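Local coordinates for iron-sulfur cluster assembly scaffold protein IscU (PDB 1SU0) that probably serves as the scaffold on which iron-sulfur clusters are assembled before being handed to other proteins, and here carries a zinc ion, at residues 38-44 and 126-131. Sequence-based numbering, arbitrary orientation.
Sequences PTCGDVI and KCSTLA. With ZN (zinc ion), chain B.
One face of the P38 pyrrolidine ring rests on the first turn of segment 126-131, its plane tilted from that of the K126-C127 peptide. CG sits over this peptide, 3.4 Å from C127 N, while CB meets K126 CB at 3.6 Å; K126 CG also lies alongside P38 CA and CB, the chain bending away only beyond it. The D42 carboxylate meets the zinc edge-on, the metal lying close to its plane: OD1 binds at 2.4 Å, while OD2, 2.9 Å away, is hydrogen-bonded outside the two segments. C127 SG completes the bridge between loop and helix with a 2.2 Å bond to zinc, lying beside its own backbone N (chi1 -60°) on the helix flank. C40 SG, also of the site, stands a long 2.8 Å from zinc, and C65 supplies the remaining ligand; the zinc probably stands in for an iron-sulfur cluster. Beyond the metal the contact becomes apolar: L130 CD2 packs on D42 CB at 3.5 Å, and L130 CG meets I44 CG2 at 3.9 Å, the two chains running in opposing senses. The loop leads from strand 33-36 into strand 43-50 against helix 122-139, while helix 66-79 meets D42, I44 and A131.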
loop_
_atom_site.group_PDB
_atom_site.type_symbol
_atom_site.label_atom_id
_atom_site.label_comp_id
_atom_site.label_asym_id
_atom_site.label_seq_id
_atom_site.Cartn_x
_atom_site.Cartn_y
_atom_site.Cartn_z
ATOM N N PRO A 38 -1.957 -10.254 8.949
ATOM C CA PRO A 38 -2.639 -9.945 10.216
ATOM C C PRO A 38 -2.835 -11.233 11.054
ATOM O O PRO A 38 -2.612 -11.280 12.266
ATOM C CB PRO A 38 -4.010 -9.410 9.757
ATOM C CG PRO A 38 -3.837 -9.005 8.303
ATOM C CD PRO A 38 -2.742 -9.833 7.766
ATOM N N THR A 39 -3.197 -12.285 10.327
ATOM C CA THR A 39 -3.728 -13.559 10.816
ATOM C C THR A 39 -4.599 -14.065 9.671
ATOM O O THR A 39 -4.890 -15.244 9.574
ATOM C CB THR A 39 -4.586 -13.401 12.080
ATOM O OG1 THR A 39 -3.771 -12.969 13.176
ATOM C CG2 THR A 39 -5.126 -14.755 12.556
ATOM N N CYS A 40 -5.004 -13.127 8.814
ATOM C CA CYS A 40 -5.810 -13.384 7.637
ATOM C C CYS A 40 -5.132 -14.283 6.611
ATOM O O CYS A 40 -5.800 -15.039 5.907
ATOM C CB CYS A 40 -6.138 -12.053 6.964
ATOM S SG CYS A 40 -7.391 -12.200 5.683
ATOM N N GLY A 41 -3.815 -14.160 6.500
ATOM C CA GLY A 41 -3.021 -14.970 5.589
ATOM C C GLY A 41 -2.521 -14.181 4.390
ATOM O O GLY A 41 -2.379 -14.738 3.302
ATOM N N ASP A 42 -2.244 -12.893 4.580
ATOM C CA ASP A 42 -1.717 -12.085 3.491
ATOM C C ASP A 42 -0.189 -12.182 3.506
ATOM O O ASP A 42 0.386 -12.481 4.528
ATOM C CB ASP A 42 -2.206 -10.632 3.581
ATOM C CG ASP A 42 -3.710 -10.527 3.847
ATOM O OD1 ASP A 42 -4.113 -9.681 4.677
ATOM O OD2 ASP A 42 -4.561 -11.254 3.286
ATOM N N VAL A 43 0.449 -12.003 2.356
ATOM C CA VAL A 43 1.907 -11.978 2.251
ATOM C C VAL A 43 2.339 -11.054 1.096
ATOM O O VAL A 43 1.629 -10.914 0.099
ATOM C CB VAL A 43 2.545 -13.380 2.041
ATOM C CG1 VAL A 43 1.964 -14.421 2.985
ATOM C CG2 VAL A 43 2.381 -13.848 0.609
ATOM N N ILE A 44 3.488 -10.403 1.240
ATOM C CA ILE A 44 3.976 -9.557 0.171
ATOM C C ILE A 44 5.495 -9.481 0.077
ATOM O O ILE A 44 6.190 -9.391 1.061
ATOM C CB ILE A 44 3.376 -8.135 0.306
ATOM C CG1 ILE A 44 3.781 -7.282 -0.900
ATOM C CG2 ILE A 44 3.792 -7.512 1.649
ATOM C CD1 ILE A 44 2.978 -6.031 -1.040
ATOM N N LYS A 126 -5.032 -4.330 9.569
ATOM C CA LYS A 126 -3.734 -4.929 9.261
ATOM C C LYS A 126 -3.672 -5.521 7.835
ATOM O O LYS A 126 -2.589 -5.642 7.263
ATOM C CB LYS A 126 -3.354 -5.967 10.327
ATOM C CG LYS A 126 -1.861 -6.331 10.424
ATOM C CD LYS A 126 -1.004 -5.182 10.998
ATOM C CE LYS A 126 -0.491 -5.505 12.404
ATOM N NZ LYS A 126 -1.540 -5.222 13.438
ATOM N N CYS A 127 -4.817 -5.873 7.257
ATOM C CA CYS A 127 -4.856 -6.261 5.842
ATOM C C CYS A 127 -4.364 -5.066 4.986
ATOM O O CYS A 127 -3.471 -5.178 4.132
ATOM C CB CYS A 127 -6.278 -6.684 5.426
ATOM S SG CYS A 127 -6.978 -8.115 6.349
ATOM N N SER A 128 -4.923 -3.906 5.281
ATOM C CA SER A 128 -4.637 -2.694 4.539
ATOM C C SER A 128 -3.227 -2.103 4.789
ATOM O O SER A 128 -2.603 -1.584 3.882
ATOM C CB SER A 128 -5.719 -1.686 4.872
ATOM O OG SER A 128 -5.602 -1.268 6.214
ATOM N N THR A 129 -2.693 -2.239 5.993
ATOM C CA THR A 129 -1.396 -1.622 6.309
ATOM C C THR A 129 -0.185 -2.453 5.892
ATOM O O THR A 129 0.907 -1.911 5.776
ATOM C CB THR A 129 -1.291 -1.286 7.781
ATOM O OG1 THR A 129 -1.438 -2.476 8.545
ATOM C CG2 THR A 129 -2.438 -0.379 8.229
ATOM N N LEU A 130 -0.376 -3.737 5.628
ATOM C CA LEU A 130 0.728 -4.637 5.306
ATOM C C LEU A 130 1.705 -4.074 4.281
ATOM O O LEU A 130 2.915 -4.060 4.499
ATOM C CB LEU A 130 0.185 -6.000 4.827
ATOM C CG LEU A 130 1.179 -7.132 4.473
ATOM C CD1 LEU A 130 2.308 -7.301 5.449
ATOM C CD2 LEU A 130 0.430 -8.446 4.354
ATOM N N ALA A 131 1.183 -3.613 3.159
ATOM C CA ALA A 131 2.023 -3.065 2.097
ATOM C C ALA A 131 2.800 -1.845 2.586
ATOM O O ALA A 131 4.006 -1.700 2.320
ATOM C CB ALA A 131 1.195 -2.697 0.933
HETATM ZN ZN ZN B . -6.513 -9.720 4.853
#